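Local coordinates for uricase (Bacillus fastidiosus, PDB 4R8X), which probably catalyses the oxidation of urate to 5-hydroxyisourate, the first step from urate toward allantoin, as a uricase assembled from four copies of the chain, at residues Met5-Gly10 / Glu52-Ser57; Leu106-Leu111 / Glu149-Ala154; Asp11-Arg16 / Gly42-Val47; Ala113-Phe118 / Glu142-Thr147. One frame throughout, in Å; residues are numbered along the deposited sequence.

Contact 1 (Met5-Gly10 / Glu52-Ser57); sequences MFYGKG and EQLLTS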
loop_
_atom_site.group_PDB
_atom_site.type_symbol
_atom_site.label_atom_id
_atom_site.label_comp_id
_atom_site.label_asym_id
_atom_site.label_seq_id
_atom_site.Cartn_x
_atom_site.Cartn_y
_atom_site.Cartn_z
ATOM N N MET D 5 -18.050 4.957 -23.077
ATOM C CA MET D 5 -17.090 5.789 -23.801
ATOM C C MET D 5 -16.783 7.072 -23.051
ATOM O O MET D 5 -17.621 7.963 -22.953
ATOM C CB MET D 5 -17.568 6.098 -25.224
ATOM C CG MET D 5 -16.629 7.029 -25.973
ATOM S SD MET D 5 -16.935 7.129 -27.752
ATOM C CE MET D 5 -18.528 7.938 -27.812
ATOM N N PHE D 6 -15.566 7.158 -22.513
ATOM C CA PHE D 6 -15.105 8.367 -21.839
ATOM C C PHE D 6 -13.581 8.366 -21.796
ATOM O O PHE D 6 -12.948 7.337 -22.020
ATOM C CB PHE D 6 -15.685 8.495 -20.423
ATOM C CG PHE D 6 -15.395 7.316 -19.529
ATOM C CD1 PHE D 6 -14.187 7.210 -18.856
ATOM C CD2 PHE D 6 -16.337 6.320 -19.351
ATOM C CE1 PHE D 6 -13.915 6.122 -18.024
ATOM C CE2 PHE D 6 -16.073 5.241 -18.525
ATOM C CZ PHE D 6 -14.864 5.143 -17.858
ATOM N N TYR D 7 -12.989 9.520 -21.527
ATOM C CA TYR D 7 -11.552 9.561 -21.308
ATOM C C TYR D 7 -11.238 10.793 -20.464
ATOM O O TYR D 7 -12.045 11.724 -20.384
ATOM C CB TYR D 7 -10.784 9.559 -22.637
ATOM C CG TYR D 7 -10.667 10.914 -23.274
ATOM C CD1 TYR D 7 -11.789 11.583 -23.751
ATOM C CD2 TYR D 7 -9.428 11.524 -23.406
ATOM C CE1 TYR D 7 -11.680 12.824 -24.337
ATOM C CE2 TYR D 7 -9.307 12.750 -23.993
ATOM C CZ TYR D 7 -10.438 13.403 -24.444
ATOM O OH TYR D 7 -10.324 14.642 -25.013
ATOM N N GLY D 8 -10.073 10.806 -19.829
ATOM C CA GLY D 8 -9.748 11.929 -18.984
ATOM C C GLY D 8 -8.397 11.854 -18.313
ATOM O O GLY D 8 -7.486 11.187 -18.809
ATOM N N LYS D 9 -8.280 12.559 -17.189
ATOM C CA LYS D 9 -7.048 12.597 -16.409
ATOM C C LYS D 9 -7.388 12.311 -14.966
ATOM O O LYS D 9 -8.281 12.932 -14.401
ATOM C CB LYS D 9 -6.396 13.977 -16.521
ATOM C CG LYS D 9 -4.933 14.018 -16.111
ATOM C CD LYS D 9 -4.056 13.359 -17.152
ATOM C CE LYS D 9 -2.750 14.081 -17.335
ATOM N NZ LYS D 9 -1.998 13.452 -18.450
ATOM N N GLY D 10 -6.648 11.384 -14.369
ATOM C CA GLY D 10 -6.786 11.079 -12.953
ATOM C C GLY D 10 -5.574 11.534 -12.173
ATOM O O GLY D 10 -4.569 11.905 -12.776
ATOM N N GLU D 52 -20.828 11.788 -27.810
ATOM C CA GLU D 52 -20.889 10.939 -28.992
ATOM C C GLU D 52 -19.825 11.324 -30.020
ATOM O O GLU D 52 -19.373 10.485 -30.798
ATOM C CB GLU D 52 -22.279 11.013 -29.631
ATOM C CG GLU D 52 -22.717 12.432 -29.975
ATOM C CD GLU D 52 -23.962 12.471 -30.843
ATOM O OE1 GLU D 52 -24.159 11.537 -31.650
ATOM O OE2 GLU D 52 -24.745 13.436 -30.719
ATOM N N GLN D 53 -19.419 12.592 -30.014
ATOM C CA GLN D 53 -18.424 13.065 -30.966
ATOM C C GLN D 53 -16.999 12.578 -30.692
ATOM O O GLN D 53 -16.096 12.864 -31.472
ATOM C CB GLN D 53 -18.458 14.588 -31.056
ATOM C CG GLN D 53 -19.754 15.120 -31.652
ATOM C CD GLN D 53 -19.677 16.585 -31.998
ATOM O OE1 GLN D 53 -18.800 17.012 -32.752
ATOM N NE2 GLN D 53 -20.589 17.372 -31.437
ATOM N N LEU D 54 -16.803 11.848 -29.595
ATOM C CA LEU D 54 -15.494 11.274 -29.288
ATOM C C LEU D 54 -15.285 9.920 -29.970
ATOM O O LEU D 54 -14.214 9.331 -29.882
ATOM C CB LEU D 54 -15.326 11.118 -27.770
ATOM C CG LEU D 54 -15.483 12.406 -26.952
ATOM C CD1 LEU D 54 -15.279 12.144 -25.467
ATOM C CD2 LEU D 54 -14.517 13.479 -27.444
ATOM N N LEU D 55 -16.309 9.412 -30.636
ATOM C CA LEU D 55 -16.262 8.034 -31.123
ATOM C C LEU D 55 -15.092 7.766 -32.060
ATOM O O LEU D 55 -14.387 6.770 -31.913
ATOM C CB LEU D 55 -17.581 7.649 -31.799
ATOM C CG LEU D 55 -17.635 6.221 -32.340
ATOM C CD1 LEU D 55 -17.579 5.187 -31.211
ATOM C CD2 LEU D 55 -18.876 6.040 -33.197
ATOM N N THR D 56 -14.863 8.647 -33.021
ATOM C CA THR D 56 -13.817 8.368 -33.992
ATOM C C THR D 56 -12.398 8.474 -33.421
ATOM O O THR D 56 -11.450 7.999 -34.053
ATOM C CB THR D 56 -13.950 9.242 -35.248
ATOM O OG1 THR D 56 -13.905 10.614 -34.861
ATOM C CG2 THR D 56 -15.273 8.949 -35.977
ATOM N N SER D 57 -12.247 9.065 -32.234
ATOM C CA SER D 57 -10.948 9.057 -31.578
ATOM C C SER D 57 -10.582 7.612 -31.238
ATOM O O SER D 57 -9.405 7.248 -31.225
ATOM C CB SER D 57 -10.925 9.975 -30.341
ATOM O OG SER D 57 -11.631 9.436 -29.226
#
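M5 lays its thioether across the backbone of the 3-10 turn 52-54 and L55. SD sits 3.6 Å from L55 CA and nearly as close to L55 N, while the terminal methyl CE stands 4.0 Å from E52 CA. The chain reaches there because CG is anti to the backbone N (chi1 177°) and the side chain then runs straight out through SD, bending only at chi3 (67°), which places CE beside the turn. L55 closes over the same sulfur with its CD1, 4.0 Å from SD. Nothing polar passes between the two segments, so the fit rests on van der Waals contact. An alanine in place of M5 would probably leave the backbone of the turn and the CD1 methyl of L55 without their apolar neighbour and open a gap beside the turn.

L54 points toward the strand and meets Y7, which likewise points toward the turn. Its CD1 comes to the edge of the Y7 ring, near the ring plane, 3.8 Å from CE1, and the two side chains cross at about a right angle. The hydroxyl of Y7 is bonded to V67 O, which fixes the far end of the ring. Strand 5-17 is the edge strand of the antiparallel sheet within its own chain, and residues 5-10 pair with a strand of the second subunit, so the sheet continues through the interface. The turn itself is tied by S57, whose OG donates to L54 O at 2.7 Å, in the carbonyl plane, beside the bond from S57 N to the same oxygen.

Contact 2 (Leu106-Leu111 / Glu149-Ala154); sequences LDAVRL and EVARTA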
loop_
_atom_site.group_PDB
_atom_site.type_symbol
_atom_site.label_atom_id
_atom_site.label_comp_id
_atom_site.label_asym_id
_atom_site.label_seq_id
_atom_site.Cartn_x
_atom_site.Cartn_y
_atom_site.Cartn_z
ATOM N N LEU D 106 -18.373 18.463 -26.445
ATOM C CA LEU D 106 -18.586 17.587 -25.303
ATOM C C LEU D 106 -20.060 17.583 -24.912
ATOM O O LEU D 106 -20.713 18.632 -24.949
ATOM C CB LEU D 106 -17.759 18.077 -24.118
ATOM C CG LEU D 106 -16.247 18.158 -24.327
ATOM C CD1 LEU D 106 -15.577 18.681 -23.067
ATOM C CD2 LEU D 106 -15.681 16.804 -24.750
ATOM N N ASP D 107 -20.577 16.413 -24.532
ATOM C CA ASP D 107 -21.962 16.278 -24.066
ATOM C C ASP D 107 -22.049 16.297 -22.538
ATOM O O ASP D 107 -23.052 16.713 -21.981
ATOM C CB ASP D 107 -22.602 14.969 -24.553
ATOM C CG ASP D 107 -22.703 14.864 -26.066
ATOM O OD1 ASP D 107 -22.705 15.903 -26.754
ATOM O OD2 ASP D 107 -22.805 13.721 -26.565
ATOM N N ALA D 108 -21.012 15.810 -21.864
ATOM C CA ALA D 108 -21.030 15.754 -20.407
ATOM C C ALA D 108 -19.610 15.742 -19.873
ATOM O O ALA D 108 -18.683 15.309 -20.568
ATOM C CB ALA D 108 -21.793 14.524 -19.916
ATOM N N VAL D 109 -19.452 16.267 -18.659
ATOM C CA VAL D 109 -18.175 16.257 -17.954
ATOM C C VAL D 109 -18.379 15.794 -16.515
ATOM O O VAL D 109 -19.249 16.303 -15.816
ATOM C CB VAL D 109 -17.535 17.658 -17.940
ATOM C CG1 VAL D 109 -16.208 17.636 -17.166
ATOM C CG2 VAL D 109 -17.317 18.155 -19.367
ATOM N N ARG D 110 -17.565 14.835 -16.081
ATOM C CA ARG D 110 -17.655 14.307 -14.725
ATOM C C ARG D 110 -16.389 14.611 -13.949
ATOM O O ARG D 110 -15.291 14.294 -14.404
ATOM C CB ARG D 110 -17.825 12.786 -14.778
ATOM C CG ARG D 110 -17.938 12.109 -13.415
ATOM C CD ARG D 110 -18.061 10.602 -13.583
ATOM N NE ARG D 110 -18.275 9.894 -12.320
ATOM C CZ ARG D 110 -19.468 9.726 -11.770
ATOM N NH1 ARG D 110 -20.538 10.230 -12.370
ATOM N NH2 ARG D 110 -19.602 9.064 -10.627
ATOM N N LEU D 111 -16.551 15.217 -12.785
ATOM C CA LEU D 111 -15.436 15.432 -11.868
ATOM C C LEU D 111 -15.667 14.665 -10.583
ATOM O O LEU D 111 -16.758 14.710 -10.012
ATOM C CB LEU D 111 -15.284 16.916 -11.534
ATOM C CG LEU D 111 -14.292 17.770 -12.314
ATOM C CD1 LEU D 111 -12.850 17.338 -12.033
ATOM C CD2 LEU D 111 -14.635 17.764 -13.810
ATOM N N GLU D 149 -21.331 15.611 -11.952
ATOM C CA GLU D 149 -21.339 15.416 -13.389
ATOM C C GLU D 149 -22.407 16.325 -13.984
ATOM O O GLU D 149 -23.546 16.362 -13.508
ATOM C CB GLU D 149 -21.586 13.950 -13.773
ATOM C CG GLU D 149 -21.493 13.700 -15.277
ATOM C CD GLU D 149 -21.450 12.230 -15.671
ATOM O OE1 GLU D 149 -21.239 11.368 -14.805
ATOM O OE2 GLU D 149 -21.618 11.932 -16.862
ATOM N N VAL D 150 -22.011 17.082 -15.002
ATOM C CA VAL D 150 -22.910 18.006 -15.670
ATOM C C VAL D 150 -23.048 17.575 -17.126
ATOM O O VAL D 150 -22.056 17.241 -17.774
ATOM C CB VAL D 150 -22.388 19.451 -15.571
ATOM C CG1 VAL D 150 -23.321 20.411 -16.335
ATOM C CG2 VAL D 150 -22.306 19.879 -14.120
ATOM N N ALA D 151 -24.286 17.567 -17.627
ATOM C CA ALA D 151 -24.562 17.252 -19.023
ATOM C C ALA D 151 -25.270 18.411 -19.719
ATOM O O ALA D 151 -25.985 19.196 -19.098
ATOM C CB ALA D 151 -25.409 15.975 -19.133
ATOM N N ARG D 152 -25.063 18.503 -21.022
ATOM C CA ARG D 152 -25.740 19.502 -21.825
ATOM C C ARG D 152 -27.210 19.099 -21.984
ATOM O O ARG D 152 -27.539 17.914 -22.055
ATOM C CB ARG D 152 -25.053 19.595 -23.188
ATOM C CG ARG D 152 -25.047 20.978 -23.802
ATOM C CD ARG D 152 -24.231 21.005 -25.094
ATOM N NE ARG D 152 -22.778 20.832 -24.945
ATOM C CZ ARG D 152 -21.956 21.774 -24.487
ATOM N NH1 ARG D 152 -22.439 22.937 -24.080
ATOM N NH2 ARG D 152 -20.649 21.553 -24.414
ATOM N N THR D 153 -28.100 20.082 -22.004
ATOM C CA THR D 153 -29.483 19.833 -22.381
ATOM C C THR D 153 -29.760 20.703 -23.585
ATOM O O THR D 153 -28.893 21.460 -24.032
ATOM C CB THR D 153 -30.470 20.218 -21.281
ATOM O OG1 THR D 153 -30.484 21.643 -21.134
ATOM C CG2 THR D 153 -30.092 19.560 -19.958
ATOM N N ALA D 154 -30.981 20.626 -24.095
ATOM C CA ALA D 154 -31.373 21.424 -25.248
ATOM C C ALA D 154 -31.445 22.919 -24.907
ATOM O O ALA D 154 -31.491 23.759 -25.803
ATOM C CB ALA D 154 -32.702 20.934 -25.780
HETATM O O HOH W 1 -26.103 15.761 -23.204
#
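R110 and E149 form a salt bridge across a non-hydrogen-bonded pair of the antiparallel ladder between strands 108-125 and 143-153. NH1 of R110 reaches E149 OE1 at 2.8 Å, in the guanidinium plane, and meets the oxygen nearly along its C-O bond. The guanidinium and carboxylate planes stand 85° apart. The arginine, extended from CG to NE, crosses the glutamate at a slant, with CD 3.5 Å from the same OE1. On this face of the sheet the ladder continues with A108 and A151, whose CB atoms touch at 4.0 Å. V109 and V150, the hydrogen-bonded pair, point to the other face, against helix 88-102, and exchange two backbone bonds: V109 N gives to V150 O and V150 N to V109 O.

Further out, each partner has other charges to pair with. R110 NH1 also pairs with E161 and its NE with E112, while E149 OE2 is held by K50. With two further acids paired to the arginine and a lysine to the glutamate, both groups are likely to stay charged. At the start of strand 108-125, D107 and A108 both face K50 in a classic beta bulge, and R152 N donates to D107 O at 2.9 Å. The side chain of R152 bends at chi3 (-69°), putting NE where it can reach the loop before the strand. NE and NH2 then grip L106 O side-on, each at 3.0 Å, the oxygen lying 11° out of the guanidinium plane.

Contact 3 (Asp11-Arg16 / Gly42-Val47); sequences DVYVFR and GMNAKV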
loop_
_atom_site.group_PDB
_atom_site.type_symbol
_atom_site.label_atom_id
_atom_site.label_comp_id
_atom_site.label_asym_id
_atom_site.label_seq_id
_atom_site.Cartn_x
_atom_site.Cartn_y
_atom_site.Cartn_z
ATOM N N ASP D 11 -5.668 11.495 -10.842
ATOM C CA ASP D 11 -4.603 11.977 -9.950
ATOM C C ASP D 11 -4.159 13.386 -10.312
ATOM O O ASP D 11 -2.955 13.717 -10.286
ATOM C CB ASP D 11 -3.391 11.041 -9.914
ATOM C CG ASP D 11 -3.599 9.832 -9.016
ATOM O OD1 ASP D 11 -4.660 9.733 -8.357
ATOM O OD2 ASP D 11 -2.681 8.988 -8.977
ATOM N N VAL D 12 -5.139 14.213 -10.640
ATOM C CA VAL D 12 -4.871 15.633 -10.826
ATOM C C VAL D 12 -4.850 16.300 -9.455
ATOM O O VAL D 12 -5.866 16.784 -8.944
ATOM C CB VAL D 12 -5.915 16.320 -11.735
ATOM C CG1 VAL D 12 -5.573 17.812 -11.898
ATOM C CG2 VAL D 12 -5.979 15.624 -13.080
ATOM N N TYR D 13 -3.679 16.289 -8.837
ATOM C CA TYR D 13 -3.527 16.940 -7.547
ATOM C C TYR D 13 -3.571 18.436 -7.758
ATOM O O TYR D 13 -2.892 18.986 -8.634
ATOM C CB TYR D 13 -2.232 16.530 -6.839
ATOM C CG TYR D 13 -2.248 15.099 -6.339
ATOM C CD1 TYR D 13 -2.831 14.776 -5.122
ATOM C CD2 TYR D 13 -1.697 14.071 -7.093
ATOM C CE1 TYR D 13 -2.849 13.459 -4.653
ATOM C CE2 TYR D 13 -1.729 12.757 -6.644
ATOM C CZ TYR D 13 -2.300 12.462 -5.422
ATOM O OH TYR D 13 -2.317 11.166 -4.956
ATOM N N VAL D 14 -4.418 19.091 -6.983
ATOM C CA VAL D 14 -4.540 20.525 -7.095
ATOM C C VAL D 14 -4.683 21.126 -5.699
ATOM O O VAL D 14 -5.573 20.756 -4.940
ATOM C CB VAL D 14 -5.661 20.927 -8.085
ATOM C CG1 VAL D 14 -6.970 20.271 -7.741
ATOM C CG2 VAL D 14 -5.800 22.418 -8.130
ATOM N N PHE D 15 -3.744 22.002 -5.353
ATOM C CA PHE D 15 -3.652 22.559 -4.006
ATOM C C PHE D 15 -3.748 24.076 -4.081
ATOM O O PHE D 15 -2.777 24.766 -4.426
ATOM C CB PHE D 15 -2.341 22.136 -3.326
ATOM C CG PHE D 15 -2.036 20.662 -3.438
ATOM C CD1 PHE D 15 -3.010 19.707 -3.176
ATOM C CD2 PHE D 15 -0.771 20.234 -3.813
ATOM C CE1 PHE D 15 -2.726 18.354 -3.283
ATOM C CE2 PHE D 15 -0.481 18.882 -3.913
ATOM C CZ PHE D 15 -1.449 17.942 -3.635
ATOM N N ARG D 16 -4.936 24.600 -3.804
ATOM C CA ARG D 16 -5.138 26.050 -3.805
ATOM C C ARG D 16 -4.908 26.599 -2.408
ATOM O O ARG D 16 -5.455 26.085 -1.435
ATOM C CB ARG D 16 -6.552 26.394 -4.294
ATOM C CG ARG D 16 -7.081 27.752 -3.844
ATOM C CD ARG D 16 -6.471 28.902 -4.630
ATOM N NE ARG D 16 -6.930 30.173 -4.081
ATOM C CZ ARG D 16 -8.086 30.746 -4.396
ATOM N NH1 ARG D 16 -8.890 30.165 -5.272
ATOM N NH2 ARG D 16 -8.434 31.891 -3.834
ATOM N N GLY D 42 -7.182 21.700 -0.974
ATOM C CA GLY D 42 -6.488 20.759 -1.835
ATOM C C GLY D 42 -7.236 19.465 -2.059
ATOM O O GLY D 42 -7.990 19.009 -1.200
ATOM N N MET D 43 -7.000 18.849 -3.206
ATOM C CA MET D 43 -7.704 17.621 -3.554
ATOM C C MET D 43 -6.956 16.846 -4.625
ATOM O O MET D 43 -6.084 17.386 -5.313
ATOM C CB MET D 43 -9.103 17.951 -4.081
ATOM C CG MET D 43 -9.062 18.589 -5.469
ATOM S SD MET D 43 -10.507 19.544 -5.919
ATOM C CE MET D 43 -10.257 20.961 -4.848
ATOM N N ASN D 44 -7.331 15.580 -4.758
ATOM C CA ASN D 44 -6.958 14.742 -5.868
ATOM C C ASN D 44 -8.201 14.662 -6.752
ATOM O O ASN D 44 -9.179 14.012 -6.379
ATOM C CB ASN D 44 -6.568 13.353 -5.347
ATOM C CG ASN D 44 -6.192 12.395 -6.456
ATOM O OD1 ASN D 44 -6.545 12.600 -7.615
ATOM N ND2 ASN D 44 -5.470 11.328 -6.102
ATOM N N ALA D 45 -8.150 15.322 -7.910
ATOM C CA ALA D 45 -9.282 15.368 -8.827
ATOM C C ALA D 45 -9.134 14.398 -9.996
ATOM O O ALA D 45 -8.024 14.094 -10.437
ATOM C CB ALA D 45 -9.498 16.790 -9.345
ATOM N N LYS D 46 -10.272 13.935 -10.505
ATOM C CA LYS D 46 -10.323 13.026 -11.640
ATOM C C LYS D 46 -11.416 13.515 -12.569
ATOM O O LYS D 46 -12.580 13.630 -12.166
ATOM C CB LYS D 46 -10.631 11.604 -11.169
ATOM C CG LYS D 46 -10.601 10.560 -12.270
ATOM C CD LYS D 46 -10.908 9.175 -11.712
ATOM C CE LYS D 46 -10.797 8.106 -12.784
ATOM N NZ LYS D 46 -10.600 6.765 -12.156
ATOM N N VAL D 47 -11.038 13.817 -13.805
ATOM C CA VAL D 47 -11.988 14.350 -14.779
ATOM C C VAL D 47 -12.204 13.373 -15.915
ATOM O O VAL D 47 -11.252 12.775 -16.411
ATOM C CB VAL D 47 -11.532 15.721 -15.354
ATOM C CG1 VAL D 47 -10.132 15.645 -15.973
ATOM C CG2 VAL D 47 -12.555 16.255 -16.360
HETATM O O HOH W 2 -7.797 10.504 -9.169
#
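N44 reaches across the strand pair to D11, its ND2 donating to D11 OD1 at 2.9 Å. The bond is straight at the hydrogen (167°) and lies in the amide plane, but it comes down on the carboxylate from above its plane. CG of N44 is anti to the backbone N (chi1 179°), which sets CG over one face of the Y13 ring, 3.9 Å above its plane and displaced toward the rim; the amide plane is tilted 42° from the ring. The amide oxygen, OD1, accepts from a water that in turn accepts from D11 N.

Strands 5-17 and 40-50 are antiparallel neighbours in the long, curved sheet of the uricase fold. V12 with A45 and V14 with M43 are the hydrogen-bonded pairs, and V12 is also the centre of an inverse gamma turn. On their side of the sheet V14 and M43 run side by side, pointing the same way. Each has a carbon set between its own backbone N and carbonyl carbon, and these two carbons meet, V14 CG1 lying 3.5 Å from M43 CG.

On the face of Y13 and N44, F15 turns the edge of its ring to the bare backbone of G42, F15 CD1 lying 3.9 Å from G42 CA. A CB on G42 would clash with that CD1. Beyond the pair, F15 stacks on W274 of the third subunit and also meets the ring of Y116.

Contact 4 (Ala113-Phe118 / Glu142-Thr147); sequences AKEYAF and EYVTAT. Unlike the reference sequence in segment 142-147: V144 (reference Ala).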
loop_
_atom_site.group_PDB
_atom_site.type_symbol
_atom_site.label_atom_id
_atom_site.label_comp_id
_atom_site.label_asym_id
_atom_site.label_seq_id
_atom_site.Cartn_x
_atom_site.Cartn_y
_atom_site.Cartn_z
ATOM N N ALA D 113 -13.602 14.028 -6.740
ATOM C CA ALA D 113 -12.495 14.548 -5.951
ATOM C C ALA D 113 -12.401 13.880 -4.599
ATOM O O ALA D 113 -13.406 13.542 -3.975
ATOM C CB ALA D 113 -12.594 16.068 -5.817
ATOM N N LYS D 114 -11.161 13.667 -4.169
ATOM C CA LYS D 114 -10.850 13.219 -2.816
ATOM C C LYS D 114 -10.030 14.305 -2.150
ATOM O O LYS D 114 -8.976 14.675 -2.657
ATOM C CB LYS D 114 -10.042 11.928 -2.860
ATOM C CG LYS D 114 -10.803 10.746 -3.438
ATOM C CD LYS D 114 -9.928 9.494 -3.490
ATOM C CE LYS D 114 -10.681 8.315 -4.102
ATOM N NZ LYS D 114 -9.809 7.126 -4.313
ATOM N N GLU D 115 -10.516 14.834 -1.035
ATOM C CA GLU D 115 -9.803 15.889 -0.328
ATOM C C GLU D 115 -8.405 15.417 0.012
ATOM O O GLU D 115 -8.206 14.241 0.324
ATOM C CB GLU D 115 -10.537 16.265 0.960
ATOM C CG GLU D 115 -9.883 17.382 1.743
ATOM C CD GLU D 115 -10.496 17.562 3.112
ATOM O OE1 GLU D 115 -10.920 16.554 3.725
ATOM O OE2 GLU D 115 -10.563 18.712 3.575
ATOM N N TYR D 116 -7.456 16.339 -0.106
ATOM C CA TYR D 116 -6.082 16.142 0.340
ATOM C C TYR D 116 -6.057 16.901 1.662
ATOM O O TYR D 116 -5.848 18.117 1.696
ATOM C CB TYR D 116 -5.161 16.764 -0.701
ATOM C CG TYR D 116 -3.665 16.479 -0.606
ATOM C CD1 TYR D 116 -3.086 15.454 -1.348
ATOM C CD2 TYR D 116 -2.820 17.300 0.139
ATOM C CE1 TYR D 116 -1.709 15.226 -1.313
ATOM C CE2 TYR D 116 -1.461 17.082 0.181
ATOM C CZ TYR D 116 -0.908 16.049 -0.547
ATOM O OH TYR D 116 0.467 15.851 -0.499
ATOM N N ALA D 117 -6.317 16.171 2.744
ATOM C CA ALA D 117 -6.717 16.754 4.016
ATOM C C ALA D 117 -5.550 17.212 4.865
ATOM O O ALA D 117 -4.497 16.539 4.931
ATOM C CB ALA D 117 -7.511 15.748 4.813
ATOM N N PHE D 118 -5.764 18.327 5.558
ATOM C CA PHE D 118 -4.794 18.859 6.516
ATOM C C PHE D 118 -5.460 19.164 7.846
ATOM O O PHE D 118 -6.555 19.721 7.878
ATOM C CB PHE D 118 -4.144 20.136 5.978
ATOM C CG PHE D 118 -3.047 19.882 4.985
ATOM C CD1 PHE D 118 -3.306 19.902 3.619
ATOM C CD2 PHE D 118 -1.756 19.609 5.419
ATOM C CE1 PHE D 118 -2.283 19.667 2.703
ATOM C CE2 PHE D 118 -0.744 19.363 4.518
ATOM C CZ PHE D 118 -1.007 19.394 3.157
ATOM N N GLU D 142 -9.726 10.395 7.965
ATOM C CA GLU D 142 -10.902 10.568 7.113
ATOM C C GLU D 142 -10.803 11.822 6.249
ATOM O O GLU D 142 -10.148 12.802 6.617
ATOM C CB GLU D 142 -12.177 10.580 7.942
ATOM C CG GLU D 142 -12.287 11.745 8.910
ATOM C CD GLU D 142 -11.807 11.402 10.305
ATOM O OE1 GLU D 142 -12.320 12.014 11.257
ATOM O OE2 GLU D 142 -10.912 10.546 10.461
ATOM N N TYR D 143 -11.453 11.789 5.093
ATOM C CA TYR D 143 -11.322 12.883 4.152
ATOM C C TYR D 143 -12.628 13.099 3.395
ATOM O O TYR D 143 -13.413 12.169 3.208
ATOM C CB TYR D 143 -10.138 12.633 3.207
ATOM C CG TYR D 143 -10.269 11.382 2.372
ATOM C CD1 TYR D 143 -9.772 10.160 2.825
ATOM C CD2 TYR D 143 -10.902 11.414 1.135
ATOM C CE1 TYR D 143 -9.894 9.010 2.060
ATOM C CE2 TYR D 143 -11.027 10.278 0.364
ATOM C CZ TYR D 143 -10.531 9.078 0.829
ATOM O OH TYR D 143 -10.672 7.947 0.061
ATOM N N VAL D 144 -12.834 14.335 2.966
ATOM C CA VAL D 144 -14.037 14.728 2.263
ATOM C C VAL D 144 -14.019 14.247 0.825
ATOM O O VAL D 144 -12.990 14.262 0.158
ATOM C CB VAL D 144 -14.181 16.263 2.300
ATOM C CG1 VAL D 144 -15.443 16.712 1.576
ATOM C CG2 VAL D 144 -14.204 16.752 3.737
ATOM N N THR D 145 -15.182 13.831 0.335
ATOM C CA THR D 145 -15.317 13.421 -1.054
ATOM C C THR D 145 -16.464 14.179 -1.734
ATOM O O THR D 145 -17.377 14.677 -1.071
ATOM C CB THR D 145 -15.579 11.899 -1.174
ATOM O OG1 THR D 145 -16.799 11.569 -0.494
ATOM C CG2 THR D 145 -14.420 11.103 -0.557
ATOM N N ALA D 146 -16.394 14.273 -3.060
ATOM C CA ALA D 146 -17.502 14.811 -3.854
ATOM C C ALA D 146 -17.392 14.361 -5.300
ATOM O O ALA D 146 -16.299 14.089 -5.790
ATOM C CB ALA D 146 -17.545 16.336 -3.762
ATOM N N THR D 147 -18.541 14.285 -5.969
ATOM C CA THR D 147 -18.606 14.057 -7.405
ATOM C C THR D 147 -19.647 14.990 -7.974
ATOM O O THR D 147 -20.712 15.169 -7.386
ATOM C CB THR D 147 -19.036 12.610 -7.738
ATOM O OG1 THR D 147 -18.023 11.698 -7.310
ATOM C CG2 THR D 147 -19.237 12.417 -9.226
#
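E115 N donates to V144 O at 2.8 Å, the shortest polar bond of the pair, and the side chain of the same glutamate answers it: V144 N gives its hydrogen to E115 OE1 at 3.0 Å. The N-H points almost straight at the oxygen (170°) but comes from above the carboxylate plane. E115 can reach because CG is anti to the backbone N (chi1 -179°) and the chain stays extended beyond it. Its carboxylate thus takes the place of a backbone carbonyl in the ladder. OE1 also touches V144 CG2 at 3.3 Å, while OE2 pairs with K36. An alanine in place of E115 would probably leave V144 N without its acceptor and K36 without this countercharge.

Y143 and K114 lie side by side, pointing the same way. CB and CG of the lysine each come within 3.8 Å of Y143 CE2, and its CD passes the tyrosine OH at 3.9 Å. On the opposite face of the sheet the small side chains of A113 and A146 pack on helix 88-102. Their backbones form a hydrogen-bonded pair, A113 N to A146 O at 2.9 Å, with A146 N returning a longer bond to A113 O. Beyond the A113-A146 and K114-T145 pairs of the antiparallel ladder, regular pairing gives way to a side-chain bond, within a sheet backed by helices as in the tunnelling fold of the uricase family.

How the contacts relate
All four contacts reach one antiparallel sheet. Along the chain, strand 5-17 pairs with 40-50 in contact 3, which falls between the two segments of contact 1; strands 108-125 and 143-153 follow, with contact 4 lying between the segments of contact 2. Contacts 3 and 4 are closest, centres about 10 Å apart, and strands 40-50 and 108-125 join them: N44 N lies 2.8 Å from K114 O, a probable hydrogen bond. Contacts 1 and 4 stand farthest apart, about 26 Å between centres. E52 N probably bonds D107 OD2, linking contact 1 to contact 2. Contacts 1 and 3 touch the second subunit, and 3 and 4 the third, so this part of the sheet also takes part in assembling the tetramer.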